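Local structure of glutamate--tRNA ligase, cytoplasmic (Saccharomyces cerevisiae, 2HRA) at residues S21-N26 and A61-D67; A35-A39 and V73-I77; P30-Y34 and L146-G150; I42-A47 and F81-F85. The protein activates glutamate with ATP and transfers it to tRNA(Glu); this N-terminal GST-like domain mediates assembly with the cofactor Arc1p. All blocks are in the same frame, centred on the assembly; numbering follows the deposited sequence.

Contact 1: residues S21-N26 and A61-D67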
loop_
_atom_site.group_PDB
_atom_site.type_symbol
_atom_site.label_atom_id
_atom_site.label_comp_id
_atom_site.label_asym_id
_atom_site.label_seq_id
_atom_site.Cartn_x
_atom_site.Cartn_y
_atom_site.Cartn_z
ATOM N N SER A 21 17.342 3.833 -6.194
ATOM C CA SER A 21 16.199 4.214 -7.016
ATOM C C SER A 21 15.505 5.319 -6.287
ATOM O O SER A 21 15.657 5.454 -5.064
ATOM C CB SER A 21 15.217 3.068 -7.170
ATOM O OG SER A 21 15.736 2.048 -7.985
ATOM N N THR A 22 14.701 6.093 -7.014
ATOM C CA THR A 22 13.910 7.144 -6.385
ATOM C C THR A 22 12.436 6.799 -6.520
ATOM O O THR A 22 11.995 6.407 -7.608
ATOM C CB THR A 22 14.186 8.504 -7.022
ATOM O OG1 THR A 22 15.594 8.742 -6.968
ATOM C CG2 THR A 22 13.445 9.618 -6.263
ATOM N N LEU A 23 11.712 6.886 -5.403
ATOM C CA LEU A 23 10.247 6.777 -5.398
ATOM C C LEU A 23 9.628 8.097 -4.987
ATOM O O LEU A 23 9.742 8.526 -3.839
ATOM C CB LEU A 23 9.767 5.679 -4.439
ATOM C CG LEU A 23 8.235 5.460 -4.308
ATOM C CD1 LEU A 23 7.641 5.086 -5.641
ATOM C CD2 LEU A 23 7.909 4.418 -3.220
ATOM N N THR A 24 8.926 8.730 -5.921
ATOM C CA THR A 24 8.193 9.934 -5.598
ATOM C C THR A 24 6.780 9.584 -5.118
ATOM O O THR A 24 6.098 8.764 -5.728
ATOM C CB THR A 24 8.162 10.880 -6.813
ATOM O OG1 THR A 24 9.492 10.991 -7.363
ATOM C CG2 THR A 24 7.661 12.250 -6.398
ATOM N N ILE A 25 6.360 10.180 -4.009
ATOM C CA ILE A 25 5.019 9.995 -3.455
ATOM C C ILE A 25 4.341 11.344 -3.361
ATOM O O ILE A 25 4.916 12.265 -2.841
ATOM C CB ILE A 25 5.052 9.335 -2.049
ATOM C CG1 ILE A 25 5.728 7.964 -2.123
ATOM C CG2 ILE A 25 3.641 9.116 -1.512
ATOM C CD1 ILE A 25 4.819 6.871 -2.740
ATOM N N ASN A 26 3.105 11.436 -3.864
ATOM C CA ASN A 26 2.362 12.696 -3.978
ATOM C C ASN A 26 1.324 12.790 -2.867
ATOM O O ASN A 26 0.415 11.987 -2.829
ATOM C CB ASN A 26 1.664 12.726 -5.344
ATOM C CG ASN A 26 0.887 14.016 -5.609
ATOM O OD1 ASN A 26 0.751 14.887 -4.736
ATOM N ND2 ASN A 26 0.369 14.143 -6.834
ATOM N N ALA A 61 -0.155 15.859 -10.553
ATOM C CA ALA A 61 1.070 15.086 -10.741
ATOM C C ALA A 61 0.696 13.639 -10.457
ATOM O O ALA A 61 -0.267 13.393 -9.716
ATOM C CB ALA A 61 2.156 15.551 -9.786
ATOM N N PRO A 62 1.428 12.679 -11.054
ATOM C CA PRO A 62 1.218 11.279 -10.748
ATOM C C PRO A 62 1.188 11.030 -9.240
ATOM O O PRO A 62 1.842 11.732 -8.470
ATOM C CB PRO A 62 2.441 10.593 -11.375
ATOM C CG PRO A 62 2.851 11.472 -12.480
ATOM C CD PRO A 62 2.469 12.868 -12.083
ATOM N N ALA A 63 0.430 10.025 -8.837
ATOM C CA ALA A 63 0.373 9.614 -7.452
ATOM C C ALA A 63 1.721 9.094 -6.952
ATOM O O ALA A 63 2.050 9.200 -5.766
ATOM C CB ALA A 63 -0.676 8.533 -7.293
ATOM N N ALA A 64 2.482 8.503 -7.857
ATOM C CA ALA A 64 3.750 7.892 -7.516
ATOM C C ALA A 64 4.552 7.691 -8.796
ATOM O O ALA A 64 4.000 7.583 -9.898
ATOM C CB ALA A 64 3.508 6.549 -6.782
ATOM N N LYS A 65 5.869 7.660 -8.654
ATOM C CA LYS A 65 6.732 7.494 -9.793
ATOM C C LYS A 65 7.953 6.719 -9.291
ATOM O O LYS A 65 8.487 7.056 -8.264
ATOM C CB LYS A 65 7.122 8.896 -10.245
ATOM C CG LYS A 65 7.519 9.083 -11.657
ATOM C CD LYS A 65 8.254 10.419 -11.750
ATOM C CE LYS A 65 8.155 11.075 -13.062
ATOM N NZ LYS A 65 8.966 12.336 -12.946
ATOM N N LEU A 66 8.352 5.661 -9.981
ATOM C CA LEU A 66 9.586 4.947 -9.643
ATOM C C LEU A 66 10.593 5.284 -10.708
ATOM O O LEU A 66 10.455 4.831 -11.845
ATOM C CB LEU A 66 9.387 3.434 -9.634
ATOM C CG LEU A 66 10.668 2.656 -9.304
ATOM C CD1 LEU A 66 11.143 3.005 -7.901
ATOM C CD2 LEU A 66 10.441 1.163 -9.458
ATOM N N ASP A 67 11.619 6.039 -10.321
ATOM C CA ASP A 67 12.587 6.603 -11.254
ATOM C C ASP A 67 11.796 7.451 -12.280
ATOM O O ASP A 67 11.234 8.474 -11.907
ATOM C CB ASP A 67 13.496 5.506 -11.821
ATOM C CG ASP A 67 14.381 4.881 -10.742
ATOM O OD1 ASP A 67 14.834 5.622 -9.847
ATOM O OD2 ASP A 67 14.607 3.650 -10.770
HETATM O O HOH W 1 10.976 9.418 -9.143
HETATM O O HOH W 2 0.496 9.313 -3.624
#

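Contact 2: residues A35-A39 and V73-I77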
loop_
_atom_site.group_PDB
_atom_site.type_symbol
_atom_site.label_atom_id
_atom_site.label_comp_id
_atom_site.label_asym_id
_atom_site.label_seq_id
_atom_site.Cartn_x
_atom_site.Cartn_y
_atom_site.Cartn_z
ATOM N N ALA A 35 0.397 1.717 -0.946
ATOM C CA ALA A 35 0.954 0.409 -1.236
ATOM C C ALA A 35 2.413 0.513 -1.669
ATOM O O ALA A 35 3.260 -0.259 -1.228
ATOM C CB ALA A 35 0.149 -0.279 -2.300
ATOM N N GLU A 36 2.659 1.494 -2.537
ATOM C CA GLU A 36 3.945 1.807 -3.117
ATOM C C GLU A 36 4.869 2.271 -2.038
ATOM O O GLU A 36 6.000 1.802 -1.957
ATOM C CB GLU A 36 3.807 2.905 -4.185
ATOM C CG GLU A 36 3.088 2.463 -5.478
ATOM C CD GLU A 36 1.522 2.507 -5.386
ATOM O OE1 GLU A 36 0.964 2.790 -4.319
ATOM O OE2 GLU A 36 0.849 2.265 -6.414
ATOM N N LEU A 37 4.404 3.184 -1.199
ATOM C CA LEU A 37 5.211 3.656 -0.085
ATOM C C LEU A 37 5.583 2.535 0.884
ATOM O O LEU A 37 6.720 2.494 1.354
ATOM C CB LEU A 37 4.521 4.798 0.665
ATOM C CG LEU A 37 5.169 5.345 1.954
ATOM C CD1 LEU A 37 6.468 6.102 1.736
ATOM C CD2 LEU A 37 4.145 6.257 2.632
ATOM N N ILE A 38 4.640 1.644 1.203
ATOM C CA ILE A 38 4.912 0.571 2.175
ATOM C C ILE A 38 5.925 -0.431 1.567
ATOM O O ILE A 38 6.900 -0.873 2.214
ATOM C CB ILE A 38 3.550 -0.093 2.672
ATOM C CG1 ILE A 38 2.741 0.905 3.507
ATOM C CG2 ILE A 38 3.787 -1.290 3.573
ATOM C CD1 ILE A 38 1.297 0.473 3.802
ATOM N N ALA A 39 5.748 -0.724 0.286
ATOM C CA ALA A 39 6.687 -1.574 -0.447
ATOM C C ALA A 39 8.125 -1.090 -0.284
ATOM O O ALA A 39 9.046 -1.896 -0.093
ATOM C CB ALA A 39 6.295 -1.637 -1.924
ATOM N N VAL A 73 3.411 1.253 -11.088
ATOM C CA VAL A 73 4.518 1.570 -10.167
ATOM C C VAL A 73 4.738 0.479 -9.092
ATOM O O VAL A 73 5.880 0.044 -8.866
ATOM C CB VAL A 73 4.313 2.954 -9.476
ATOM C CG1 VAL A 73 5.363 3.168 -8.389
ATOM C CG2 VAL A 73 4.351 4.115 -10.510
ATOM N N PHE A 74 3.663 0.045 -8.433
ATOM C CA PHE A 74 3.751 -1.005 -7.424
ATOM C C PHE A 74 4.515 -2.193 -7.980
ATOM O O PHE A 74 5.524 -2.638 -7.396
ATOM C CB PHE A 74 2.380 -1.478 -6.964
ATOM C CG PHE A 74 2.441 -2.470 -5.826
ATOM C CD1 PHE A 74 2.798 -2.057 -4.553
ATOM C CD2 PHE A 74 2.146 -3.808 -6.033
ATOM C CE1 PHE A 74 2.870 -2.971 -3.497
ATOM C CE2 PHE A 74 2.198 -4.716 -4.983
ATOM C CZ PHE A 74 2.557 -4.294 -3.711
ATOM N N ASN A 75 4.039 -2.718 -9.105
ATOM C CA ASN A 75 4.650 -3.904 -9.672
ATOM C C ASN A 75 6.099 -3.697 -10.099
ATOM O O ASN A 75 6.896 -4.644 -10.107
ATOM C CB ASN A 75 3.845 -4.401 -10.852
ATOM C CG ASN A 75 2.592 -5.140 -10.434
ATOM O OD1 ASN A 75 2.607 -5.959 -9.510
ATOM N ND2 ASN A 75 1.497 -4.872 -11.134
ATOM N N LYS A 76 6.424 -2.474 -10.494
ATOM C CA LYS A 76 7.780 -2.149 -10.833
ATOM C C LYS A 76 8.671 -2.194 -9.590
ATOM O O LYS A 76 9.788 -2.655 -9.674
ATOM C CB LYS A 76 7.851 -0.801 -11.561
ATOM C CG LYS A 76 7.243 -0.851 -12.961
ATOM C CD LYS A 76 7.443 0.434 -13.741
ATOM C CE LYS A 76 7.396 0.190 -15.246
ATOM N NZ LYS A 76 6.029 -0.046 -15.779
ATOM N N ILE A 77 8.177 -1.770 -8.429
ATOM C CA ILE A 77 9.005 -1.841 -7.208
ATOM C C ILE A 77 9.294 -3.310 -6.869
ATOM O O ILE A 77 10.423 -3.738 -6.577
ATOM C CB ILE A 77 8.287 -1.172 -6.029
ATOM C CG1 ILE A 77 8.036 0.312 -6.329
ATOM C CG2 ILE A 77 9.094 -1.355 -4.716
ATOM C CD1 ILE A 77 7.026 0.940 -5.383
HETATM O O HOH W 3 1.039 0.958 -8.871
#

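Contact 3: residues P30-Y34 and L146-G150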
loop_
_atom_site.group_PDB
_atom_site.type_symbol
_atom_site.label_atom_id
_atom_site.label_comp_id
_atom_site.label_asym_id
_atom_site.label_seq_id
_atom_site.Cartn_x
_atom_site.Cartn_y
_atom_site.Cartn_z
ATOM N N PRO A 30 -5.563 12.073 -4.926
ATOM C CA PRO A 30 -6.824 11.722 -4.266
ATOM C C PRO A 30 -6.871 10.301 -3.782
ATOM O O PRO A 30 -7.599 10.008 -2.870
ATOM C CB PRO A 30 -7.904 12.000 -5.329
ATOM C CG PRO A 30 -7.185 12.122 -6.621
ATOM C CD PRO A 30 -5.737 12.431 -6.346
ATOM N N ILE A 31 -6.103 9.417 -4.394
ATOM C CA ILE A 31 -5.885 8.099 -3.856
ATOM C C ILE A 31 -4.388 7.986 -3.637
ATOM O O ILE A 31 -3.625 7.789 -4.578
ATOM C CB ILE A 31 -6.369 6.991 -4.819
ATOM C CG1 ILE A 31 -7.810 7.280 -5.284
ATOM C CG2 ILE A 31 -6.210 5.616 -4.163
ATOM C CD1 ILE A 31 -8.271 6.355 -6.459
ATOM N N VAL A 32 -3.983 8.126 -2.384
ATOM C CA VAL A 32 -2.574 8.132 -1.976
ATOM C C VAL A 32 -1.919 6.766 -2.183
ATOM O O VAL A 32 -2.532 5.718 -1.903
ATOM C CB VAL A 32 -2.471 8.600 -0.490
ATOM C CG1 VAL A 32 -1.020 8.472 0.049
ATOM C CG2 VAL A 32 -2.989 10.041 -0.355
ATOM N N ALA A 33 -0.680 6.788 -2.675
ATOM C CA ALA A 33 0.064 5.596 -3.050
ATOM C C ALA A 33 0.647 4.862 -1.841
ATOM O O ALA A 33 1.859 4.650 -1.732
ATOM C CB ALA A 33 1.162 5.960 -4.039
ATOM N N TYR A 34 -0.222 4.451 -0.924
ATOM C CA TYR A 34 0.236 3.791 0.302
ATOM C C TYR A 34 0.934 2.485 -0.017
ATOM O O TYR A 34 1.958 2.167 0.571
ATOM C CB TYR A 34 -0.915 3.593 1.321
ATOM C CG TYR A 34 -1.318 4.863 2.029
ATOM C CD1 TYR A 34 -2.544 5.475 1.758
ATOM C CD2 TYR A 34 -0.459 5.502 2.905
ATOM C CE1 TYR A 34 -2.903 6.634 2.381
ATOM C CE2 TYR A 34 -0.835 6.703 3.542
ATOM C CZ TYR A 34 -2.036 7.252 3.267
ATOM O OH TYR A 34 -2.434 8.441 3.866
ATOM N N LEU A 146 -6.732 -0.335 1.055
ATOM C CA LEU A 146 -7.787 -0.045 2.061
ATOM C C LEU A 146 -7.463 1.184 2.920
ATOM O O LEU A 146 -8.370 1.962 3.291
ATOM C CB LEU A 146 -8.080 -1.293 2.935
ATOM C CG LEU A 146 -8.611 -2.535 2.179
ATOM C CD1 LEU A 146 -8.662 -3.742 3.128
ATOM C CD2 LEU A 146 -9.982 -2.301 1.563
ATOM N N ARG A 147 -6.185 1.407 3.199
ATOM C CA ARG A 147 -5.740 2.616 3.894
ATOM C C ARG A 147 -6.146 3.841 3.088
ATOM O O ARG A 147 -6.549 4.847 3.647
ATOM C CB ARG A 147 -4.219 2.630 4.125
ATOM C CG ARG A 147 -3.671 3.823 4.930
ATOM C CD ARG A 147 -4.448 3.980 6.235
ATOM N NE ARG A 147 -4.072 5.149 7.014
ATOM C CZ ARG A 147 -4.612 6.348 6.883
ATOM N NH1 ARG A 147 -5.565 6.589 5.983
ATOM N NH2 ARG A 147 -4.180 7.322 7.651
ATOM N N SER A 148 -6.049 3.745 1.775
ATOM C CA SER A 148 -6.351 4.896 0.911
ATOM C C SER A 148 -7.867 5.143 0.820
ATOM O O SER A 148 -8.302 6.249 0.502
ATOM C CB SER A 148 -5.758 4.678 -0.496
ATOM O OG SER A 148 -6.677 3.961 -1.333
ATOM N N ASN A 149 -8.674 4.113 1.092
ATOM C CA ASN A 149 -10.127 4.143 0.833
ATOM C C ASN A 149 -10.944 4.259 2.105
ATOM O O ASN A 149 -11.192 3.261 2.786
ATOM C CB ASN A 149 -10.540 2.877 0.101
ATOM C CG ASN A 149 -11.932 2.929 -0.446
ATOM O OD1 ASN A 149 -12.229 2.211 -1.398
ATOM N ND2 ASN A 149 -12.804 3.775 0.125
ATOM N N GLY A 150 -11.403 5.481 2.373
ATOM C CA GLY A 150 -12.122 5.818 3.592
ATOM C C GLY A 150 -13.479 5.140 3.742
ATOM O O GLY A 150 -13.999 5.057 4.846
HETATM O O HOH W 4 -9.398 7.848 -1.861
HETATM O O HOH W 5 -6.031 8.267 -0.041
#

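Contact 4: residues I42-A47 and F81-F85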
loop_
_atom_site.group_PDB
_atom_site.type_symbol
_atom_site.label_atom_id
_atom_site.label_comp_id
_atom_site.label_asym_id
_atom_site.label_seq_id
_atom_site.Cartn_x
_atom_site.Cartn_y
_atom_site.Cartn_z
ATOM N N ILE A 42 9.439 -1.539 3.194
ATOM C CA ILE A 42 9.853 -2.921 3.380
ATOM C C ILE A 42 11.238 -3.137 2.777
ATOM O O ILE A 42 12.133 -3.707 3.398
ATOM C CB ILE A 42 8.800 -3.910 2.777
ATOM C CG1 ILE A 42 7.484 -3.794 3.569
ATOM C CG2 ILE A 42 9.383 -5.376 2.784
ATOM C CD1 ILE A 42 6.203 -4.375 2.857
ATOM N N VAL A 43 11.420 -2.650 1.559
ATOM C CA VAL A 43 12.698 -2.772 0.876
ATOM C C VAL A 43 13.846 -2.136 1.694
ATOM O O VAL A 43 14.890 -2.780 1.960
ATOM C CB VAL A 43 12.621 -2.134 -0.524
ATOM C CG1 VAL A 43 14.011 -2.025 -1.146
ATOM C CG2 VAL A 43 11.686 -2.924 -1.422
ATOM N N ASN A 44 13.663 -0.893 2.128
ATOM C CA ASN A 44 14.735 -0.226 2.888
ATOM C C ASN A 44 14.940 -0.805 4.284
ATOM O O ASN A 44 16.045 -0.714 4.818
ATOM C CB ASN A 44 14.503 1.274 3.005
ATOM C CG ASN A 44 14.660 2.017 1.682
ATOM O OD1 ASN A 44 15.486 1.691 0.821
ATOM N ND2 ASN A 44 13.892 3.052 1.543
ATOM N N ALA A 45 13.880 -1.376 4.876
ATOM C CA ALA A 45 13.997 -2.097 6.138
ATOM C C ALA A 45 14.970 -3.264 6.045
ATOM O O ALA A 45 15.732 -3.494 6.969
ATOM C CB ALA A 45 12.659 -2.604 6.606
ATOM N N LEU A 46 14.913 -3.994 4.926
ATOM C CA LEU A 46 15.749 -5.182 4.688
ATOM C C LEU A 46 16.986 -4.954 3.844
ATOM O O LEU A 46 17.836 -5.825 3.751
ATOM C CB LEU A 46 14.918 -6.258 3.989
ATOM C CG LEU A 46 13.667 -6.710 4.709
ATOM C CD1 LEU A 46 12.979 -7.747 3.861
ATOM C CD2 LEU A 46 14.054 -7.263 6.085
ATOM N N ALA A 47 17.086 -3.786 3.230
ATOM C CA ALA A 47 18.213 -3.487 2.370
ATOM C C ALA A 47 18.342 -1.971 2.343
ATOM O O ALA A 47 17.865 -1.329 1.408
ATOM C CB ALA A 47 17.976 -4.044 0.985
ATOM N N PHE A 81 12.786 -5.190 -6.986
ATOM C CA PHE A 81 13.332 -5.700 -5.731
ATOM C C PHE A 81 12.839 -7.112 -5.460
ATOM O O PHE A 81 12.351 -7.422 -4.377
ATOM C CB PHE A 81 13.034 -4.722 -4.597
ATOM C CG PHE A 81 13.684 -3.385 -4.798
ATOM C CD1 PHE A 81 12.969 -2.310 -5.277
ATOM C CD2 PHE A 81 15.046 -3.229 -4.566
ATOM C CE1 PHE A 81 13.575 -1.097 -5.483
ATOM C CE2 PHE A 81 15.655 -2.023 -4.775
ATOM C CZ PHE A 81 14.920 -0.954 -5.241
ATOM N N ALA A 82 13.018 -7.976 -6.460
ATOM C CA ALA A 82 12.476 -9.337 -6.408
ATOM C C ALA A 82 13.099 -10.179 -5.294
ATOM O O ALA A 82 12.437 -11.059 -4.742
ATOM C CB ALA A 82 12.653 -10.022 -7.755
ATOM N N ALA A 83 14.350 -9.872 -4.948
ATOM C CA ALA A 83 15.046 -10.488 -3.821
ATOM C C ALA A 83 14.315 -10.317 -2.507
ATOM O O ALA A 83 14.338 -11.222 -1.675
ATOM C CB ALA A 83 16.473 -9.919 -3.690
ATOM N N ILE A 84 13.679 -9.158 -2.322
ATOM C CA ILE A 84 12.885 -8.880 -1.132
ATOM C C ILE A 84 11.475 -9.478 -1.222
ATOM O O ILE A 84 11.011 -10.129 -0.284
ATOM C CB ILE A 84 12.828 -7.342 -0.852
ATOM C CG1 ILE A 84 14.266 -6.883 -0.495
ATOM C CG2 ILE A 84 11.757 -6.992 0.247
ATOM C CD1 ILE A 84 14.358 -5.498 0.096
ATOM N N PHE A 85 10.807 -9.232 -2.345
ATOM C CA PHE A 85 9.458 -9.752 -2.571
ATOM C C PHE A 85 9.579 -11.136 -3.194
ATOM O O PHE A 85 9.376 -11.310 -4.385
ATOM C CB PHE A 85 8.666 -8.762 -3.427
ATOM C CG PHE A 85 8.499 -7.442 -2.756
ATOM C CD1 PHE A 85 9.298 -6.358 -3.109
ATOM C CD2 PHE A 85 7.623 -7.316 -1.690
ATOM C CE1 PHE A 85 9.177 -5.149 -2.431
ATOM C CE2 PHE A 85 7.496 -6.121 -1.015
ATOM C CZ PHE A 85 8.290 -5.028 -1.388
#

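Contact 1: residues S21-N26 and A61-D67
T22 and D67 meet at one end of an antiparallel strand pair, 21-26 against 64-66. The D67 carboxylate bends back so that OD1 takes the T22 backbone N at 2.9 Å. T22 N lies on the syn side of the carboxylate, 34° out of its plane, and the bond is nearly straight. T22 O in turn accepts D67 N at 2.8 Å, so D67 grips both backbone polar atoms, N and O, of T22. D67 OD2 reaches S21 OG only weakly; K80 is the stronger partner of that hydroxyl. T24 and K65 form the hydrogen-bonded pair, with T24 N to K65 O at 2.9 Å. Their CB atoms stand side by side at 4.1 Å; beyond CG the extended lysine chain departs from the threonine. One water joins T24 OG1 to D67 O. At the far end an extended chi1 (-178°) swings the N26 amide across to the loop before strand 64-66. ND2 donates to P62 O at 3.3 Å. That oxygen is close to the amide plane, but ND2 stands above the P62 carbonyl plane. ND2 also donates to D58 O, and more weakly to A61 O. L23, I25, A64 and L66 share the other face. L23 and I25 pack on helix 34-46, while L23 and L66 reach helix 73-80. Strand 51-56 runs parallel along the other edge of 21-26, so 21-26 is the central strand.

Contact 2: residues A35-A39 and V73-I77
This is a buried helix-to-helix contact in the N-terminal, thioredoxin-like half of the GST fold. Helices 34-46 and 73-80 lie side by side against the three-stranded sheet. Their short segments run nearly parallel, 13° apart, with axes 9.3 Å from each other. Small residues on one helix receive large ones from the other. F74 has CG anti to its backbone N (chi1 -174°), which carries the ring across to 35-39. There the ring turns its edge to the backbone: A35 O lies in the ring plane, 3.6 Å from F74 CE1. A35 CB touches CD1 of the same ring, and A39 CB comes to it obliquely. I77 follows about one turn further on. Its CG2 meets A39 CB at 4.0 Å, and its CD1 sits 3.7 Å from E36 O. V140 and A141 of helix 137-148 also touch F74, so the ring also contacts the helical half. E36 closes the other end. Its chain is bent at chi2 (83°), and E36 CG packs on V73 CG1 at 3.8 Å. One water links the carboxylate to the start of the other helix: it donates to E36 OE2 at 2.8 Å and accepts from F74 N at the same distance.

Contact 3: residues P30-Y34 and L146-G150
The loop before helix 34-46 meets the C-terminal end of helix 137-148. The contact joins the thioredoxin-like half of the GST fold to its helical half. Y34, in the first turn of its helix, makes the main contact. R147 CG lies over the centre of the Y34 ring, 3.8 Å from its centroid and 12° off the ring normal. This is a CH-pi contact made by the aliphatic part of the arginine. The R147 chain starts out extended and then bends at chi2 (52°), which brings it over the ring at an oblique angle. Its guanidinium is turned 24° from the ring plane, and Y34 OH stands over one face of that group. V32 CG1 takes the opposite face of the ring, toward its rim. The ring is held between the arginine and its own loop. Y34 OH has a weak hydrogen bond to H181 of helix 180-195. S148 adds the second patch. Its CB lies 3.7 Å from V32 O, and I31 CG2 meets S148 OG at 3.3 Å. That hydroxyl bonds to A145 O within its own helix. Two waters complete the join at S148 O. One donates to it and to P30 O; the other donates to it and accepts from V32 N. No direct hydrogen bond crosses, so the polar part depends on water, while the ring, with a smaller share from I31, supplies most of the apolar packing.

Contact 4: residues I42-A47 and F81-F85
I84 and V43 form the tight centre of this contact, which joins the ends of helices 34-46 and 73-80 in the thioredoxin-like half of the GST fold. I84 belongs to the turn after helix 73-80. Its CD1 points into the helix backbone and lies 3.3 Å from V43 CA. It also meets V43 CG1 at 3.7 Å. V43 CG1 sits over one face of F81, 3.9 Å from the centroid and 16° off the normal, a CH-pi contact. V43 CG2 lies between F81 and F85; it is nearer F85, which it approaches obliquely at 3.5 Å from F85 CE1. A chi1 of 170° gives V43 this placing of its two methyls. I84 CG2 lies over the centre of the F85 ring within its own segment. It also meets I42 CG2 at 3.8 Å. F81 O accepts both I84 N and F85 N, consistent with a compact turn. I51 and S50 also touch V43 and F81. The solvent side is looser. The exposed L46 offers CD1 to I84 CG2 at 3.9 Å, and A47 CB touches I84 CD1 at 4.0 Å. Nothing polar bonds across the contact, so the turn is held to the helix by apolar packing.

How the contacts relate
Contact 2 is the buried one, contacts 1 and 4 are partly buried, and contact 3 lies at the surface. Contacts 1, 2 and 4 all belong to the thioredoxin-like half. Contact 1 joins the central and an edge strand of the sheet on which the helix pair of contact 2 rests, with L23 CD2 3.5 Å from E36 O. Contact 4 extends that pair along helix 34-46, where A39 O meets F85 CZ. Contact 3 lies at the start of the same helix and reaches the helical half. Its A33 packs on A64 of contact 1. Contact 1 relies on backbone bonds, with D67 and N26 at the ends. Contacts 2 and 4 are mostly apolar, contact 2 with one water. Contact 3 combines ring packing and waters.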